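Putative retaining b-glycosidase (Saccharophagus degradans, PDB 5A95) probably hydrolyses mixed-linkage beta-glucans as a retaining glycoside hydrolase of family 5, with an oligosaccharide-binding pocket. Local coordinates at residues Ser49-Lys54 with Lys64-Arg69. The protein carries 1 engineered substitution. Numbering follows the deposited sequence.
Sequences SFISVK and KTFTFR
Ile-51 spreads its two branches against Phe-66 and Phe-68 where the N-terminal hairpin of this family 5 (beta/alpha)8 barrel meets the start of barrel strand 65-72. Strand 57-59 pairs antiparallel with both 52-54 and 65-72, so the two segments are the outer members of a three-stranded meander. The CA atoms of Ile-51 and Phe-66 stand 7.6 Å apart, and side chains alone bridge this gap.

The principal interaction is a CH-pi contact. Ile-51 CD1 lies over one face of the Phe-66 ring, 3.7 Å from its centroid and 14° off the normal, and touches CG and CD1. With CG anti to the backbone N (chi1 -178°) the Phe-66 ring is swung toward Ile-51, and chi2 of 85° turns its face to the methyl; the two side chains cross at about a right angle. A branched aliphatic chain suits the place: one arm covers this ring while CG2 rests mainly on Phe-68, skirting Phe-66 CD2 as well. Trimming this isoleucine to alanine removes both arms and is likely to leave the Phe-66 face without its methyl cover and a gap beside Phe-68 CZ.

Between the aromatics, packing is edge against face. Phe-66 CE2 sits 3.5 Å above the Phe-68 plane, offset toward the rim, and Phe-68 CG lies at the Phe-66 edge. Flat rings suit this corner by offering both faces and edges to their neighbours. Phe-58 meets Phe-68 edge-to-face and also touches Ile-51, whereas Tyr-136 packs against Phe-66. Phe-68 also reaches Ala-182 and Val-183 of barrel strand 181-185.

The remaining contact is plain apolar packing. With the second branch of Ile-51 anti to its own backbone N, methyl CG2 approaches Phe-68 obliquely, coming within 3.8 Å of its CZ.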
ATOM      1  N   SER A  49      24.070 -15.929 -27.319  1.00 12.99           N
ATOM      2  CA  SER A  49      24.062 -16.912 -26.260  1.00 11.16           C
ATOM      3  C   SER A  49      23.346 -16.381 -25.021  1.00  9.71           C
ATOM      4  O   SER A  49      23.528 -15.230 -24.626  1.00 10.58           O
ATOM      5  CB  SER A  49      25.482 -17.291 -25.854  1.00 11.92           C
ATOM      6  OG  SER A  49      25.468 -18.219 -24.791  1.00 12.71           O
ATOM      7  N   PHE A  50      22.554 -17.221 -24.390  1.00  9.19           N
ATOM      8  CA  PHE A  50      22.160 -16.967 -23.017  1.00  9.48           C
ATOM      9  C   PHE A  50      23.389 -16.986 -22.129  1.00  9.60           C
ATOM     10  O   PHE A  50      24.310 -17.791 -22.309  1.00 10.80           O
ATOM     11  CB  PHE A  50      21.183 -18.039 -22.479  1.00 11.55           C
ATOM     12  CG  PHE A  50      19.782 -17.896 -22.988  1.00 11.12           C
ATOM     13  CD1 PHE A  50      18.898 -17.019 -22.378  1.00 10.55           C
ATOM     14  CD2 PHE A  50      19.351 -18.602 -24.109  1.00 14.43           C
ATOM     15  CE1 PHE A  50      17.617 -16.880 -22.848  1.00 10.95           C
ATOM     16  CE2 PHE A  50      18.056 -18.461 -24.574  1.00 15.11           C
ATOM     17  CZ  PHE A  50      17.191 -17.589 -23.949  1.00 13.54           C
ATOM     18  N   ILE A  51      23.370 -16.134 -21.114  1.00  9.26           N
ATOM     19  CA  ILE A  51      24.346 -16.163 -20.041  1.00  8.52           C
ATOM     20  C   ILE A  51      23.651 -16.777 -18.840  1.00  7.60           C
ATOM     21  O   ILE A  51      22.508 -16.412 -18.535  1.00  8.80           O
ATOM     22  CB  ILE A  51      24.867 -14.754 -19.691  1.00  9.24           C
ATOM     23  CG1 ILE A  51      25.432 -14.049 -20.936  1.00 10.21           C
ATOM     24  CG2 ILE A  51      25.908 -14.818 -18.563  1.00  9.20           C
ATOM     25  CD1 ILE A  51      26.550 -14.796 -21.646  1.00 12.51           C
ATOM     26  N   SER A  52      24.319 -17.677 -18.158  1.00  8.08           N
ATOM     27  CA  SER A  52      23.780 -18.387 -16.995  1.00  8.56           C
ATOM     28  C   SER A  52      24.800 -18.349 -15.855  1.00  7.80           C
ATOM     29  O   SER A  52      25.935 -17.918 -16.038  1.00  8.86           O
ATOM     30  CB  SER A  52      23.418 -19.836 -17.352  1.00 10.42           C
ATOM     31  OG  SER A  52      24.499 -20.506 -17.934  1.00 12.90           O
ATOM     32  N   VAL A  53      24.370 -18.795 -14.676  1.00  8.45           N
ATOM     33  CA  VAL A  53      25.212 -18.891 -13.512  1.00  7.92           C
ATOM     34  C   VAL A  53      25.610 -20.336 -13.303  1.00  8.09           C
ATOM     35  O   VAL A  53      24.762 -21.208 -13.291  1.00  9.68           O
ATOM     36  CB  VAL A  53      24.469 -18.331 -12.288  1.00  8.08           C
ATOM     37  CG1 VAL A  53      25.187 -18.673 -10.985  1.00  8.52           C
ATOM     38  CG2 VAL A  53      24.278 -16.826 -12.420  1.00  7.90           C
ATOM     39  N   LYS A  54      26.899 -20.548 -13.063  1.00  8.14           N
ATOM     40  CA  LYS A  54      27.361 -21.872 -12.635  1.00  8.94           C
ATOM     41  C   LYS A  54      28.414 -21.648 -11.559  1.00  8.65           C
ATOM     42  O   LYS A  54      29.488 -21.106 -11.812  1.00  9.88           O
ATOM     43  CB  LYS A  54      27.928 -22.707 -13.807  1.00 10.88           C
ATOM     44  CG  LYS A  54      28.202 -24.153 -13.450  1.00 13.22           C
ATOM     45  CD  LYS A  54      28.476 -24.994 -14.675  1.00 14.89           C
ATOM     46  CE  LYS A  54      28.805 -26.443 -14.319  1.00 14.21           C
ATOM     47  NZ  LYS A  54      28.745 -27.257 -15.552  1.00 19.92           N
ATOM     48  N   LYS A  64      31.923 -21.399 -21.509  1.00 14.87           N
ATOM     49  CA  LYS A  64      33.034 -20.480 -21.321  1.00 14.48           C
ATOM     50  C   LYS A  64      32.654 -19.421 -20.296  1.00 12.06           C
ATOM     51  O   LYS A  64      31.572 -18.852 -20.341  1.00 12.17           O
ATOM     52  CB  LYS A  64      33.434 -19.806 -22.635  1.00 16.43           C
ATOM     53  CG  LYS A  64      34.650 -18.902 -22.540  1.00 21.38           C
ATOM     54  CD  LYS A  64      34.939 -18.213 -23.867  1.00 25.84           C
ATOM     55  CE  LYS A  64      36.167 -17.330 -23.737  1.00 32.62           C
ATOM     56  NZ  LYS A  64      36.637 -16.821 -25.055  1.00 40.32           N
ATOM     57  N   THR A  65      33.563 -19.136 -19.378  1.00 11.68           N
ATOM     58  CA  THR A  65      33.370 -18.081 -18.416  1.00 11.17           C
ATOM     59  C   THR A  65      33.157 -16.751 -19.111  1.00 11.46           C
ATOM     60  O   THR A  65      33.886 -16.390 -20.049  1.00 13.84           O
ATOM     61  CB  THR A  65      34.555 -18.013 -17.446  1.00 12.22           C
ATOM     62  OG1 THR A  65      34.627 -19.259 -16.735  1.00 14.80           O
ATOM     63  CG2 THR A  65      34.397 -16.840 -16.472  1.00 12.44           C
ATOM     64  N   PHE A  66      32.124 -16.039 -18.662  1.00 11.25           N
ATOM     65  CA  PHE A  66      31.722 -14.771 -19.220  1.00 10.64           C
ATOM     66  C   PHE A  66      31.856 -13.708 -18.139  1.00 10.00           C
ATOM     67  O   PHE A  66      31.541 -13.947 -16.985  1.00  9.35           O
ATOM     68  CB  PHE A  66      30.268 -14.855 -19.697  1.00 10.36           C
ATOM     69  CG  PHE A  66      29.773 -13.602 -20.331  1.00 11.53           C
ATOM     70  CD1 PHE A  66      29.987 -13.335 -21.686  1.00 13.95           C
ATOM     71  CD2 PHE A  66      29.106 -12.658 -19.564  1.00 12.59           C
ATOM     72  CE1 PHE A  66      29.529 -12.148 -22.239  1.00 14.29           C
ATOM     73  CE2 PHE A  66      28.659 -11.484 -20.121  1.00 15.16           C
ATOM     74  CZ  PHE A  66      28.887 -11.216 -21.442  1.00 14.72           C
ATOM     75  N   THR A  67      32.298 -12.524 -18.527  1.00  9.08           N
ATOM     76  CA  THR A  67      32.378 -11.370 -17.617  1.00  9.13           C
ATOM     77  C   THR A  67      31.599 -10.221 -18.214  1.00  9.21           C
ATOM     78  O   THR A  67      31.875  -9.813 -19.328  1.00 11.10           O
ATOM     79  CB  THR A  67      33.872 -10.962 -17.422  1.00 12.42           C
ATOM     80  OG1 THR A  67      34.623 -12.128 -17.016  1.00 16.04           O
ATOM     81  CG2 THR A  67      34.018  -9.893 -16.396  1.00 14.66           C
ATOM     82  N   PHE A  68      30.608  -9.703 -17.488  1.00  8.74           N
ATOM     83  CA  PHE A  68      29.939  -8.467 -17.931  1.00  8.38           C
ATOM     84  C   PHE A  68      30.934  -7.311 -17.718  1.00  8.27           C
ATOM     85  O   PHE A  68      31.498  -7.165 -16.626  1.00  9.34           O
ATOM     86  CB  PHE A  68      28.654  -8.180 -17.135  1.00  8.67           C
ATOM     87  CG  PHE A  68      27.579  -9.230 -17.258  1.00  9.17           C
ATOM     88  CD1 PHE A  68      26.655  -9.172 -18.279  1.00 10.05           C
ATOM     89  CD2 PHE A  68      27.500 -10.287 -16.370  1.00  9.49           C
ATOM     90  CE1 PHE A  68      25.678 -10.119 -18.421  1.00  9.88           C
ATOM     91  CE2 PHE A  68      26.491 -11.230 -16.487  1.00  9.48           C
ATOM     92  CZ  PHE A  68      25.601 -11.168 -17.524  1.00  9.26           C
ATOM     93  N   ARG A  69      31.155  -6.524 -18.763  1.00  8.41           N
ATOM     94  CA  ARG A  69      32.066  -5.394 -18.741  1.00  8.94           C
ATOM     95  C   ARG A  69      31.393  -4.306 -19.550  1.00  7.74           C
ATOM     96  O   ARG A  69      31.216  -4.416 -20.769  1.00  9.58           O
ATOM     97  CB  ARG A  69      33.429  -5.724 -19.389  1.00 11.25           C
ATOM     98  CG  ARG A  69      34.235  -6.829 -18.717  1.00 14.90           C
ATOM     99  CD  ARG A  69      35.581  -7.069 -19.429  1.00 18.52           C
ATOM    100  NE  ARG A  69      35.345  -7.377 -20.842  1.00 21.04           N
ATOM    101  CZ  ARG A  69      35.231  -8.583 -21.371  1.00 23.25           C
ATOM    102  NH1 ARG A  69      35.381  -9.680 -20.625  1.00 34.76           N
ATOM    103  NH2 ARG A  69      34.952  -8.686 -22.661  1.00 26.16           N
TER